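PDB 2XHF: peroxiredoxin 5, which probably reduces hydrogen peroxide and organic hydroperoxides, acting as a thiol-dependent antioxidant enzyme of the thioredoxin-fold superfamily. Local coordinates for residues A[18-23]-A[35-40]; A[39-44]-A[140-145]; A[45-50]-A[81-86]; A[116-121]-A[134-139]. All blocks are in the same frame, centred on the assembly; numbering follows the deposited sequence.

Contact 1: residues A[18-23]-A[35-40]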
loop_
_atom_site.group_PDB
_atom_site.type_symbol
_atom_site.label_atom_id
_atom_site.label_comp_id
_atom_site.label_asym_id
_atom_site.label_seq_id
_atom_site.Cartn_x
_atom_site.Cartn_y
_atom_site.Cartn_z
ATOM N N ASP A 18 12.905 9.506 -26.608
ATOM C CA ASP A 18 12.853 10.363 -25.430
ATOM C C ASP A 18 13.688 9.785 -24.283
ATOM O O ASP A 18 13.775 8.564 -24.115
ATOM C CB ASP A 18 11.413 10.529 -24.935
ATOM C CG ASP A 18 10.554 11.360 -25.872
ATOM O OD1 ASP A 18 11.100 11.973 -26.813
ATOM O OD2 ASP A 18 9.328 11.409 -25.647
ATOM N N ILE A 19 14.296 10.671 -23.502
ATOM C CA ILE A 19 14.931 10.298 -22.242
ATOM C C ILE A 19 13.827 10.219 -21.190
ATOM O O ILE A 19 13.010 11.129 -21.071
ATOM C CB ILE A 19 16.035 11.330 -21.855
ATOM C CG1 ILE A 19 17.103 11.399 -22.959
ATOM C CG2 ILE A 19 16.660 10.974 -20.533
ATOM C CD1 ILE A 19 18.195 12.382 -22.708
ATOM N N ILE A 20 13.774 9.129 -20.435
ATOM C CA ILE A 20 12.739 9.025 -19.395
ATOM C C ILE A 20 12.929 10.111 -18.329
ATOM O O ILE A 20 14.052 10.579 -18.101
ATOM C CB ILE A 20 12.697 7.612 -18.725
ATOM C CG1 ILE A 20 13.974 7.339 -17.894
ATOM C CG2 ILE A 20 12.469 6.511 -19.785
ATOM C CD1 ILE A 20 13.958 5.990 -17.158
ATOM N N PRO A 21 11.831 10.518 -17.666
ATOM C CA PRO A 21 11.946 11.536 -16.612
ATOM C C PRO A 21 12.971 11.141 -15.564
ATOM O O PRO A 21 13.002 10.002 -15.111
ATOM C CB PRO A 21 10.539 11.569 -16.001
ATOM C CG PRO A 21 9.654 11.136 -17.112
ATOM C CD PRO A 21 10.435 10.091 -17.864
ATOM N N ASP A 22 13.783 12.119 -15.191
ATOM C CA ASP A 22 14.897 11.958 -14.286
ATOM C C ASP A 22 14.378 12.319 -12.897
ATOM O O ASP A 22 14.606 13.414 -12.406
ATOM C CB ASP A 22 16.001 12.930 -14.757
ATOM C CG ASP A 22 17.343 12.726 -14.082
ATOM O OD1 ASP A 22 17.540 11.753 -13.313
ATOM O OD2 ASP A 22 18.233 13.577 -14.377
ATOM N N VAL A 23 13.645 11.404 -12.276
ATOM C CA VAL A 23 13.089 11.669 -10.953
ATOM C C VAL A 23 13.476 10.576 -9.970
ATOM O O VAL A 23 13.877 9.478 -10.363
ATOM C CB VAL A 23 11.568 11.818 -10.979
ATOM C CG1 VAL A 23 11.113 12.718 -12.127
ATOM C CG2 VAL A 23 10.949 10.503 -11.084
ATOM N N PRO A 35 17.734 8.352 -8.276
ATOM C CA PRO A 35 17.136 8.636 -9.585
ATOM C C PRO A 35 16.860 7.353 -10.332
ATOM O O PRO A 35 17.674 6.428 -10.359
ATOM C CB PRO A 35 18.254 9.411 -10.315
ATOM C CG PRO A 35 19.110 9.975 -9.222
ATOM C CD PRO A 35 19.069 8.967 -8.110
ATOM N N ILE A 36 15.712 7.290 -10.969
ATOM C CA ILE A 36 15.403 6.115 -11.783
ATOM C C ILE A 36 16.447 5.913 -12.886
ATOM O O ILE A 36 16.665 4.786 -13.338
ATOM C CB ILE A 36 13.970 6.177 -12.336
ATOM C CG1 ILE A 36 13.565 4.804 -12.892
ATOM C CG2 ILE A 36 13.772 7.288 -13.347
ATOM C CD1 ILE A 36 12.093 4.708 -13.258
ATOM N N HIS A 37 17.091 6.992 -13.328
ATOM C CA HIS A 37 18.183 6.851 -14.295
ATOM C C HIS A 37 19.282 5.888 -13.849
ATOM O O HIS A 37 19.988 5.325 -14.688
ATOM C CB HIS A 37 18.778 8.204 -14.624
ATOM C CG HIS A 37 17.986 8.969 -15.629
ATOM N ND1 HIS A 37 18.530 9.971 -16.397
ATOM C CD2 HIS A 37 16.693 8.858 -16.018
ATOM C CE1 HIS A 37 17.604 10.465 -17.195
ATOM N NE2 HIS A 37 16.482 9.801 -16.992
ATOM N N ASP A 38 19.456 5.709 -12.538
ATOM C CA ASP A 38 20.463 4.760 -12.067
ATOM C C ASP A 38 20.163 3.352 -12.542
ATOM O O ASP A 38 21.065 2.547 -12.713
ATOM C CB ASP A 38 20.548 4.718 -10.538
ATOM C CG ASP A 38 21.125 5.980 -9.925
ATOM O OD1 ASP A 38 21.631 6.868 -10.647
ATOM O OD2 ASP A 38 21.100 6.048 -8.678
ATOM N N VAL A 39 18.885 3.031 -12.718
ATOM C CA VAL A 39 18.511 1.658 -13.012
ATOM C C VAL A 39 18.932 1.272 -14.434
ATOM O O VAL A 39 19.355 0.142 -14.670
ATOM C CB VAL A 39 16.980 1.464 -12.816
ATOM C CG1 VAL A 39 16.565 0.046 -13.176
ATOM C CG2 VAL A 39 16.597 1.802 -11.379
ATOM N N PHE A 40 18.832 2.211 -15.373
ATOM C CA PHE A 40 19.053 1.896 -16.789
ATOM C C PHE A 40 20.274 2.606 -17.391
ATOM O O PHE A 40 20.523 2.489 -18.568
ATOM C CB PHE A 40 17.796 2.191 -17.622
ATOM C CG PHE A 40 16.570 1.502 -17.119
ATOM C CD1 PHE A 40 16.347 0.158 -17.409
ATOM C CD2 PHE A 40 15.627 2.199 -16.389
ATOM C CE1 PHE A 40 15.212 -0.494 -16.952
ATOM C CE2 PHE A 40 14.490 1.547 -15.909
ATOM C CZ PHE A 40 14.290 0.200 -16.208
HETATM O O HOH W 1 16.339 9.692 -12.702
#
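His37 NE2 gives its hydrogen to Ile20 O across 2.8 Å. The bond is nearly straight (167° at the hydrogen), and although the acceptor lies close to the ring plane, the nitrogen stands well above the carbonyl plane of Ile20. A second bond joins backbone to backbone: Ile36 N to Val23 O, 2.9 Å. Between the two sits a bound water that accepts from His37 N and donates to Asp22 OD1, with a weak third link to Val23 O.

The carboxylate of Asp22 does more than hold that water. Its CG is anti to the backbone N (chi1 -169°), which sets the group over one face of the imidazole; the two planes are only 7° apart. Asp22 OD1 lies 3.6 Å from His37 CG, toward the rim, and Asp22 CB is over the ring face, 4.0 Å from the His37 centroid. A negative group stacked this way would be expected to favour positive charge on the imidazole. Ile19 CG2 comes crosswise to His37 CE1 (3.5 Å), while the Ile20 side chain slides past His37 in the opposite direction, CG1 lying near NE2 and CD2.

Deeper in, Ile20 CD1 reaches Ile36 CG2 at 4.0 Å and, more loosely, Phe40 CD2, and Ile36 CG2 nestles against Pro21 O at 3.3 Å. Pro21 turns the other way, onto Phe114, Ala117 and Leu118 of helix 113-118. The arrangement ties segment 18-23, which leads into strand 24-26, to the open end of the small hairpin 24-26/33-35, where helix 37-40 begins, the kind of hairpin that precedes the thioredoxin core in peroxiredoxins.

Contact 2: residues A[39-44]-A[140-145]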
loop_
_atom_site.group_PDB
_atom_site.type_symbol
_atom_site.label_atom_id
_atom_site.label_comp_id
_atom_site.label_asym_id
_atom_site.label_seq_id
_atom_site.Cartn_x
_atom_site.Cartn_y
_atom_site.Cartn_z
ATOM N N VAL A 39 18.885 3.031 -12.718
ATOM C CA VAL A 39 18.511 1.658 -13.012
ATOM C C VAL A 39 18.932 1.272 -14.434
ATOM O O VAL A 39 19.355 0.142 -14.670
ATOM C CB VAL A 39 16.980 1.464 -12.816
ATOM C CG1 VAL A 39 16.565 0.046 -13.176
ATOM C CG2 VAL A 39 16.597 1.802 -11.379
ATOM N N PHE A 40 18.832 2.211 -15.373
ATOM C CA PHE A 40 19.053 1.896 -16.789
ATOM C C PHE A 40 20.274 2.606 -17.391
ATOM O O PHE A 40 20.523 2.489 -18.568
ATOM C CB PHE A 40 17.796 2.191 -17.622
ATOM C CG PHE A 40 16.570 1.502 -17.119
ATOM C CD1 PHE A 40 16.347 0.158 -17.409
ATOM C CD2 PHE A 40 15.627 2.199 -16.389
ATOM C CE1 PHE A 40 15.212 -0.494 -16.952
ATOM C CE2 PHE A 40 14.490 1.547 -15.909
ATOM C CZ PHE A 40 14.290 0.200 -16.208
ATOM N N ARG A 41 21.043 3.315 -16.577
ATOM C CA ARG A 41 22.234 3.988 -17.101
ATOM C C ARG A 41 23.186 2.964 -17.701
ATOM O O ARG A 41 23.555 1.991 -17.044
ATOM C CB ARG A 41 22.947 4.731 -15.985
ATOM C CG ARG A 41 24.147 5.535 -16.458
ATOM C CD ARG A 41 24.718 6.456 -15.398
ATOM N NE ARG A 41 23.762 7.486 -15.006
ATOM C CZ ARG A 41 23.187 7.555 -13.810
ATOM N NH1 ARG A 41 23.496 6.667 -12.876
ATOM N NH2 ARG A 41 22.316 8.523 -13.538
ATOM N N GLY A 42 23.592 3.201 -18.944
ATOM C CA GLY A 42 24.598 2.387 -19.596
ATOM C C GLY A 42 24.165 0.962 -19.908
ATOM O O GLY A 42 25.021 0.098 -20.171
ATOM N N ARG A 43 22.863 0.695 -19.870
ATOM C CA ARG A 43 22.393 -0.652 -20.166
ATOM C C ARG A 43 20.985 -0.653 -20.755
ATOM O O ARG A 43 20.307 0.372 -20.788
ATOM C CB ARG A 43 22.443 -1.506 -18.900
ATOM C CG ARG A 43 21.454 -1.046 -17.889
ATOM C CD ARG A 43 21.451 -1.817 -16.563
ATOM N NE ARG A 43 22.545 -2.761 -16.387
ATOM C CZ ARG A 43 23.417 -2.719 -15.386
ATOM N NH1 ARG A 43 23.353 -1.760 -14.474
ATOM N NH2 ARG A 43 24.369 -3.634 -15.305
ATOM N N LYS A 44 20.561 -1.822 -21.215
ATOM C CA LYS A 44 19.214 -2.016 -21.726
ATOM C C LYS A 44 18.347 -2.635 -20.637
ATOM O O LYS A 44 18.851 -3.306 -19.731
ATOM C CB LYS A 44 19.236 -2.920 -22.954
ATOM C CG LYS A 44 20.024 -2.318 -24.100
ATOM C CD LYS A 44 19.926 -3.141 -25.365
ATOM C CE LYS A 44 20.609 -4.473 -25.210
ATOM N NZ LYS A 44 20.713 -5.211 -26.523
ATOM N N ILE A 140 14.011 0.178 -22.613
ATOM C CA ILE A 140 14.867 1.296 -22.313
ATOM C C ILE A 140 16.302 0.930 -22.706
ATOM O O ILE A 140 16.724 -0.203 -22.588
ATOM C CB ILE A 140 14.847 1.589 -20.808
ATOM C CG1 ILE A 140 13.418 1.695 -20.243
ATOM C CG2 ILE A 140 15.674 2.835 -20.487
ATOM C CD1 ILE A 140 12.621 2.803 -20.786
ATOM N N ASP A 141 17.051 1.913 -23.181
ATOM C CA ASP A 141 18.471 1.754 -23.489
ATOM C C ASP A 141 19.186 3.011 -23.004
ATOM O O ASP A 141 18.987 4.084 -23.560
ATOM C CB ASP A 141 18.647 1.556 -25.000
ATOM C CG ASP A 141 20.092 1.301 -25.416
ATOM O OD1 ASP A 141 21.023 1.671 -24.680
ATOM O OD2 ASP A 141 20.273 0.696 -26.502
ATOM N N ASP A 142 19.943 2.891 -21.917
ATOM C CA ASP A 142 20.690 4.038 -21.375
ATOM C C ASP A 142 19.741 5.199 -21.155
ATOM O O ASP A 142 20.034 6.338 -21.494
ATOM C CB ASP A 142 21.825 4.461 -22.318
ATOM C CG ASP A 142 22.725 5.522 -21.717
ATOM O OD1 ASP A 142 22.929 5.505 -20.485
ATOM O OD2 ASP A 142 23.225 6.382 -22.490
ATOM N N ASN A 143 18.605 4.879 -20.553
ATOM C CA ASN A 143 17.564 5.834 -20.173
ATOM C C ASN A 143 16.761 6.466 -21.292
ATOM O O ASN A 143 15.919 7.328 -21.040
ATOM C CB ASN A 143 18.111 6.860 -19.184
ATOM C CG ASN A 143 18.458 6.215 -17.893
ATOM O OD1 ASN A 143 17.623 5.521 -17.324
ATOM N ND2 ASN A 143 19.692 6.394 -17.424
ATOM N N LYS A 144 16.963 5.974 -22.508
ATOM C CA LYS A 144 16.177 6.405 -23.647
ATOM C C LYS A 144 15.124 5.340 -23.976
ATOM O O LYS A 144 15.380 4.145 -23.872
ATOM C CB LYS A 144 17.083 6.612 -24.858
ATOM C CG LYS A 144 17.969 7.844 -24.779
ATOM C CD LYS A 144 18.805 7.985 -26.046
ATOM C CE LYS A 144 19.553 9.311 -26.089
ATOM N NZ LYS A 144 20.400 9.528 -24.879
ATOM N N ILE A 145 13.950 5.776 -24.408
ATOM C CA ILE A 145 12.891 4.847 -24.764
ATOM C C ILE A 145 13.153 4.270 -26.154
ATOM O O ILE A 145 13.325 5.015 -27.122
ATOM C CB ILE A 145 11.514 5.549 -24.687
ATOM C CG1 ILE A 145 11.227 5.951 -23.232
ATOM C CG2 ILE A 145 10.409 4.661 -25.242
ATOM C CD1 ILE A 145 10.023 6.846 -23.073
#
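Arg43 O receives Asp142 N at 2.8 Å in a nearly straight bond, and Asp141 CA approaches the same oxygen at 3.5 Å. A side chain supplies the next link: Asp142 CG is anti to the backbone N (chi1 -173°), and OD1 takes the hydrogen of Gly42 N at 2.9 Å, the donor standing above the carboxylate plane. Two tight turns meet here. Phe40 to Arg43 is a type II turn, leading from helix 37-40 into strand 44-49; Asp141 to Lys144 is a type I' turn, closing the two-residue hairpin between strands 136-141 and 144-150. Lys44 and Asp141 form an antiparallel non-hydrogen-bonded pair where strand 44-49 begins and strand 136-141 ends, neighbours in the five-stranded sheet.

On the inner side the Phe40 ring is sandwiched. Ile140 CG1 sits over its centre, 4.2 Å from the centroid, and Val39 CG1 over the opposite face. Asn143 stands at the ring edge with its amide almost perpendicular to the ring; OD1 is 3.3 Å from Phe40 CB, while ND2 bonds to His37 O. Outside, Lys44 runs beside Asp141, CG to CG 3.9 Å, yet their ends part: Lys44 NZ bonds to Glu75 O, Asp141 OD2 pairs with Arg146.

Contact 3: residues A[45-50]-A[81-86]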
loop_
_atom_site.group_PDB
_atom_site.type_symbol
_atom_site.label_atom_id
_atom_site.label_comp_id
_atom_site.label_asym_id
_atom_site.label_seq_id
_atom_site.Cartn_x
_atom_site.Cartn_y
_atom_site.Cartn_z
ATOM N N GLY A 45 17.043 -2.392 -20.691
ATOM C CA GLY A 45 16.157 -3.016 -19.745
ATOM C C GLY A 45 14.715 -2.771 -20.083
ATOM O O GLY A 45 14.379 -2.174 -21.118
ATOM N N ILE A 46 13.860 -3.272 -19.200
ATOM C CA ILE A 46 12.419 -3.202 -19.335
ATOM C C ILE A 46 11.864 -2.455 -18.135
ATOM O O ILE A 46 12.279 -2.691 -17.005
ATOM C CB ILE A 46 11.802 -4.610 -19.360
ATOM C CG1 ILE A 46 12.266 -5.383 -20.586
ATOM C CG2 ILE A 46 10.270 -4.508 -19.351
ATOM C CD1 ILE A 46 12.189 -6.897 -20.417
ATOM N N LEU A 47 10.951 -1.529 -18.392
ATOM C CA LEU A 47 10.205 -0.837 -17.350
ATOM C C LEU A 47 8.722 -1.008 -17.616
ATOM O O LEU A 47 8.233 -0.634 -18.691
ATOM C CB LEU A 47 10.542 0.661 -17.337
ATOM C CG LEU A 47 9.794 1.493 -16.275
ATOM C CD1 LEU A 47 10.185 1.078 -14.842
ATOM C CD2 LEU A 47 10.051 2.989 -16.476
ATOM N N PHE A 48 8.000 -1.585 -16.660
ATOM C CA PHE A 48 6.561 -1.721 -16.812
ATOM C C PHE A 48 5.872 -1.311 -15.527
ATOM O O PHE A 48 6.468 -1.343 -14.437
ATOM C CB PHE A 48 6.139 -3.147 -17.237
ATOM C CG PHE A 48 6.287 -4.191 -16.152
ATOM C CD1 PHE A 48 7.502 -4.809 -15.929
ATOM C CD2 PHE A 48 5.204 -4.559 -15.371
ATOM C CE1 PHE A 48 7.643 -5.757 -14.943
ATOM C CE2 PHE A 48 5.344 -5.516 -14.400
ATOM C CZ PHE A 48 6.559 -6.110 -14.181
ATOM N N SER A 49 4.623 -0.876 -15.665
ATOM C CA SER A 49 3.856 -0.405 -14.520
ATOM C C SER A 49 2.717 -1.331 -14.112
ATOM O O SER A 49 2.193 -2.098 -14.925
ATOM C CB SER A 49 3.301 0.975 -14.825
ATOM O OG SER A 49 2.409 0.887 -15.931
ATOM N N VAL A 50 2.321 -1.208 -12.852
ATOM C CA VAL A 50 1.057 -1.750 -12.383
ATOM C C VAL A 50 0.289 -0.642 -11.679
ATOM O O VAL A 50 0.874 0.337 -11.241
ATOM C CB VAL A 50 1.244 -2.957 -11.442
ATOM C CG1 VAL A 50 1.882 -4.113 -12.183
ATOM C CG2 VAL A 50 2.018 -2.570 -10.166
ATOM N N ALA A 81 12.245 -3.730 -14.360
ATOM C CA ALA A 81 11.697 -2.991 -13.242
ATOM C C ALA A 81 10.198 -2.838 -13.380
ATOM O O ALA A 81 9.690 -2.546 -14.467
ATOM C CB ALA A 81 12.341 -1.617 -13.158
ATOM N N CYS A 82 9.514 -3.042 -12.258
ATOM C CA CYS A 82 8.090 -2.797 -12.136
ATOM C C CYS A 82 7.915 -1.553 -11.287
ATOM O O CYS A 82 8.510 -1.461 -10.227
ATOM C CB CYS A 82 7.436 -3.969 -11.425
ATOM S SG CYS A 82 5.675 -3.763 -11.057
ATOM N N ILE A 83 7.107 -0.604 -11.758
ATOM C CA ILE A 83 6.898 0.641 -11.047
ATOM C C ILE A 83 5.411 0.816 -10.722
ATOM O O ILE A 83 4.541 0.521 -11.544
ATOM C CB ILE A 83 7.462 1.843 -11.843
ATOM C CG1 ILE A 83 7.463 3.113 -11.018
ATOM C CG2 ILE A 83 6.760 2.053 -13.173
ATOM C CD1 ILE A 83 8.509 4.150 -11.523
ATOM N N ALA A 84 5.143 1.301 -9.516
ATOM C CA ALA A 84 3.784 1.585 -9.086
ATOM C C ALA A 84 3.771 2.765 -8.146
ATOM O O ALA A 84 4.749 3.023 -7.446
ATOM C CB ALA A 84 3.221 0.385 -8.371
ATOM N N VAL A 85 2.630 3.442 -8.076
ATOM C CA VAL A 85 2.438 4.518 -7.133
ATOM C C VAL A 85 1.984 3.852 -5.826
ATOM O O VAL A 85 0.786 3.580 -5.606
ATOM C CB VAL A 85 1.443 5.565 -7.673
ATOM C CG1 VAL A 85 1.243 6.683 -6.668
ATOM C CG2 VAL A 85 1.915 6.126 -9.017
ATOM N N ASN A 86 2.970 3.616 -4.964
ATOM C CA ASN A 86 2.825 2.984 -3.648
ATOM C C ASN A 86 4.009 3.428 -2.820
ATOM O O ASN A 86 5.042 3.847 -3.369
ATOM C CB ASN A 86 2.880 1.462 -3.726
ATOM C CG ASN A 86 1.545 0.828 -4.068
ATOM O OD1 ASN A 86 1.380 0.285 -5.143
ATOM N ND2 ASN A 86 0.587 0.886 -3.142
HETATM O O HOH W 2 0.511 2.764 -9.992
#
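Phe48 CG lies between its backbone N and carbonyl carbon (chi1 72°), and Cys82 SG is anti to its own backbone N (chi1 175°); the first torsion sets CG so that the ring can reach the neighbouring strand, the second places SG beside it. Cys82 CB then sits over the ring face, 3.6 Å from Phe48 CZ, and SG approaches obliquely, 3.8 Å from Phe48 CE2, in a sulfur-aromatic contact. Val50 CG2 continues this layer, touching Cys82 SG at 3.9 Å and Ala84 CB at 3.7 Å. Beyond it Met91 and Trp94 of helix 88-98 pack on these side chains, and Tyr65 stacks on Phe48.

The other face of the sheet carries Leu47, Ser49, Ala81 and Ile83. Leu47 CD1 bridges from Ala81 CB (3.8 Å) to Ile83 CG2 (3.9 Å), with Phe114 of helix 113-118 packed against Leu47 and Ile83. Ser49 OG turns to the start of strand 136-141 and the residues before it, bonding to Arg134 O and Tyr136 N.

Backbone bonds alternate in the parallel ladder: Ala81 N to Ile46 O (2.8 Å), Phe48 N to Ala81 O, Ile83 N to Phe48 O, and the longer Val50 N to Ile83 O (3.1 Å). Past the last of them a water joins Val50 O to Val85 N. The strands twist by 29° across the pair. With the helices 62-67 and 69-74 lying between them in sequence, these adjacent parallel strands make the beta-alpha-beta crossover at the heart of the thioredoxin fold.

Contact 4: residues A[116-121]-A[134-139]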
loop_
_atom_site.group_PDB
_atom_site.type_symbol
_atom_site.label_atom_id
_atom_site.label_comp_id
_atom_site.label_asym_id
_atom_site.label_seq_id
_atom_site.Cartn_x
_atom_site.Cartn_y
_atom_site.Cartn_z
ATOM N N ARG A 116 3.385 11.238 -13.167
ATOM C CA ARG A 116 2.925 12.527 -13.669
ATOM C C ARG A 116 3.856 13.052 -14.756
ATOM O O ARG A 116 3.388 13.607 -15.754
ATOM C CB ARG A 116 2.807 13.547 -12.542
ATOM C CG ARG A 116 1.526 13.386 -11.748
ATOM C CD ARG A 116 1.286 14.536 -10.790
ATOM N NE ARG A 116 2.403 14.714 -9.864
ATOM C CZ ARG A 116 2.566 14.039 -8.731
ATOM N NH1 ARG A 116 1.667 13.137 -8.351
ATOM N NH2 ARG A 116 3.633 14.272 -7.974
ATOM N N ALA A 117 5.167 12.887 -14.574
ATOM C CA ALA A 117 6.126 13.409 -15.528
ATOM C C ALA A 117 5.978 12.664 -16.848
ATOM O O ALA A 117 6.126 13.244 -17.922
ATOM C CB ALA A 117 7.533 13.266 -14.977
ATOM N N LEU A 118 5.657 11.382 -16.762
ATOM C CA LEU A 118 5.519 10.545 -17.939
ATOM C C LEU A 118 4.167 10.779 -18.618
ATOM O O LEU A 118 3.979 10.439 -19.789
ATOM C CB LEU A 118 5.673 9.067 -17.537
ATOM C CG LEU A 118 6.064 8.090 -18.647
ATOM C CD1 LEU A 118 7.416 8.440 -19.284
ATOM C CD2 LEU A 118 6.077 6.675 -18.112
ATOM N N GLY A 119 3.223 11.356 -17.877
ATOM C CA GLY A 119 1.889 11.615 -18.392
ATOM C C GLY A 119 0.948 10.413 -18.334
ATOM O O GLY A 119 0.014 10.311 -19.129
ATOM N N THR A 120 1.180 9.503 -17.395
ATOM C CA THR A 120 0.446 8.244 -17.368
ATOM C C THR A 120 -0.448 8.132 -16.133
ATOM O O THR A 120 -0.774 7.039 -15.676
ATOM C CB THR A 120 1.418 7.047 -17.396
ATOM O OG1 THR A 120 2.362 7.179 -16.333
ATOM C CG2 THR A 120 2.184 7.009 -18.715
ATOM N N GLU A 121 -0.836 9.271 -15.583
ATOM C CA GLU A 121 -1.764 9.291 -14.465
ATOM C C GLU A 121 -3.128 8.693 -14.820
ATOM O O GLU A 121 -3.703 8.958 -15.886
ATOM C CB GLU A 121 -1.937 10.721 -13.963
ATOM C CG GLU A 121 -1.623 10.905 -12.505
ATOM C CD GLU A 121 -1.874 12.323 -12.040
ATOM O OE1 GLU A 121 -2.002 12.537 -10.820
ATOM O OE2 GLU A 121 -1.926 13.224 -12.901
ATOM N N ARG A 134 -1.445 4.386 -15.202
ATOM C CA ARG A 134 -1.930 3.502 -16.244
ATOM C C ARG A 134 -0.869 2.468 -16.523
ATOM O O ARG A 134 0.299 2.680 -16.199
ATOM C CB ARG A 134 -2.177 4.275 -17.542
ATOM C CG ARG A 134 -3.233 5.350 -17.426
ATOM C CD ARG A 134 -3.556 5.994 -18.766
ATOM N NE ARG A 134 -4.238 7.268 -18.564
ATOM C CZ ARG A 134 -5.547 7.414 -18.371
ATOM N NH1 ARG A 134 -6.360 6.361 -18.364
ATOM N NH2 ARG A 134 -6.047 8.629 -18.187
ATOM N N ARG A 135 -1.263 1.370 -17.161
ATOM C CA ARG A 135 -0.353 0.294 -17.492
ATOM C C ARG A 135 0.387 0.567 -18.799
ATOM O O ARG A 135 -0.231 0.906 -19.826
ATOM C CB ARG A 135 -1.104 -1.039 -17.585
ATOM C CG ARG A 135 -1.700 -1.517 -16.269
ATOM C CD ARG A 135 -2.242 -2.919 -16.396
ATOM N NE ARG A 135 -3.592 -2.912 -16.942
ATOM C CZ ARG A 135 -4.703 -2.897 -16.206
ATOM N NH1 ARG A 135 -4.637 -2.899 -14.881
ATOM N NH2 ARG A 135 -5.890 -2.887 -16.798
ATOM N N TYR A 136 1.707 0.434 -18.742
ATOM C CA TYR A 136 2.558 0.477 -19.922
ATOM C C TYR A 136 3.728 -0.488 -19.754
ATOM O O TYR A 136 4.012 -0.985 -18.662
ATOM C CB TYR A 136 3.075 1.895 -20.190
ATOM C CG TYR A 136 3.829 2.477 -19.018
ATOM C CD1 TYR A 136 5.144 2.128 -18.784
ATOM C CD2 TYR A 136 3.215 3.349 -18.130
ATOM C CE1 TYR A 136 5.838 2.635 -17.704
ATOM C CE2 TYR A 136 3.905 3.857 -17.035
ATOM C CZ TYR A 136 5.214 3.498 -16.840
ATOM O OH TYR A 136 5.897 4.001 -15.765
ATOM N N ALA A 137 4.421 -0.752 -20.847
ATOM C CA ALA A 137 5.682 -1.493 -20.819
ATOM C C ALA A 137 6.598 -0.854 -21.856
ATOM O O ALA A 137 6.190 -0.640 -22.996
ATOM C CB ALA A 137 5.469 -2.960 -21.117
ATOM N N MET A 138 7.831 -0.555 -21.459
ATOM C CA MET A 138 8.770 0.104 -22.336
ATOM C C MET A 138 10.091 -0.606 -22.330
ATOM O O MET A 138 10.519 -1.143 -21.304
ATOM C CB MET A 138 8.984 1.543 -21.868
ATOM C CG MET A 138 7.716 2.394 -21.996
ATOM S SD MET A 138 7.947 4.107 -21.498
ATOM C CE MET A 138 9.201 3.840 -20.282
ATOM N N LEU A 139 10.742 -0.578 -23.484
ATOM C CA LEU A 139 12.126 -0.981 -23.590
ATOM C C LEU A 139 12.979 0.274 -23.442
ATOM O O LEU A 139 12.711 1.299 -24.075
ATOM C CB LEU A 139 12.386 -1.621 -24.942
ATOM C CG LEU A 139 11.594 -2.874 -25.262
ATOM C CD1 LEU A 139 12.103 -3.455 -26.595
ATOM C CD2 LEU A 139 11.695 -3.892 -24.165
HETATM O O HOH W 3 -2.849 9.595 -18.304
#
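Thr120 O accepts Arg134 N at 2.8 Å, in a straight bond (173° at the hydrogen) lying nearly along the C=O axis, just where the chain leaves helix 113-118 and before strand 136-141 is under way. The side chains of Leu118 and Tyr136 reach toward each other, tip to tip: CD2 of Leu118 is 3.5 Å from Tyr136 CZ and almost as near the phenolic OH. Tyr136 CG lies between the backbone N and the carbonyl carbon (chi1 57°), from where the ring reaches both Leu118 and Thr120. Thr120 crosses the tyrosine at about a right angle, its CG2 3.8 Å from Tyr136 CD2 and its OG1 3.7 Å from Tyr136 CE2. That hydroxyl also has weak bonds to Thr115 O and Ser133 OG.

A Schellman motif ends the helix, with Gly119 at positive phi as the C-prime residue and Thr120 N turned back to Thr115 O. The chain thereby swings round to bring Thr120 against Arg134 and Tyr136, where the chain enters the strand that lies beside strand 44-49 in the thioredoxin-type sheet.

Toward the surface Arg134 is extended from CG to NE, and its NE donates to a water at 2.7 Å, which lies in the guanidinium plane and in turn donates to Gly119 O (3.1 Å) and Glu121 O. This single water thus joins the arginine to two carbonyls of the helix exit, while Glu121 OE1 bonds to Asn131 ND2.

The centre of contact 3 lies about 2 Å from the centre of the chain; from it the centres of contacts 4, 1 and 2 are about 9, 12 and 14 Å away. Contacts 1 and 2 share Val39 and Phe40, their centres about 8 Å apart, and Asp18 O to Ile145 N and Ile20 N to Asn143 O probably stitch the N-terminal segment to the hairpin. Ile140 N to Gly45 O and Met138 N to Leu47 O, both 2.8 Å, carry the sheet from contact 3 into contacts 2 and 4. Pro21 CB on Ala117 CB, 3.6 Å, joins contacts 1 and 4. In peroxiredoxins the loop after strand 44-49 of contact 3 usually carries the peroxidatic site.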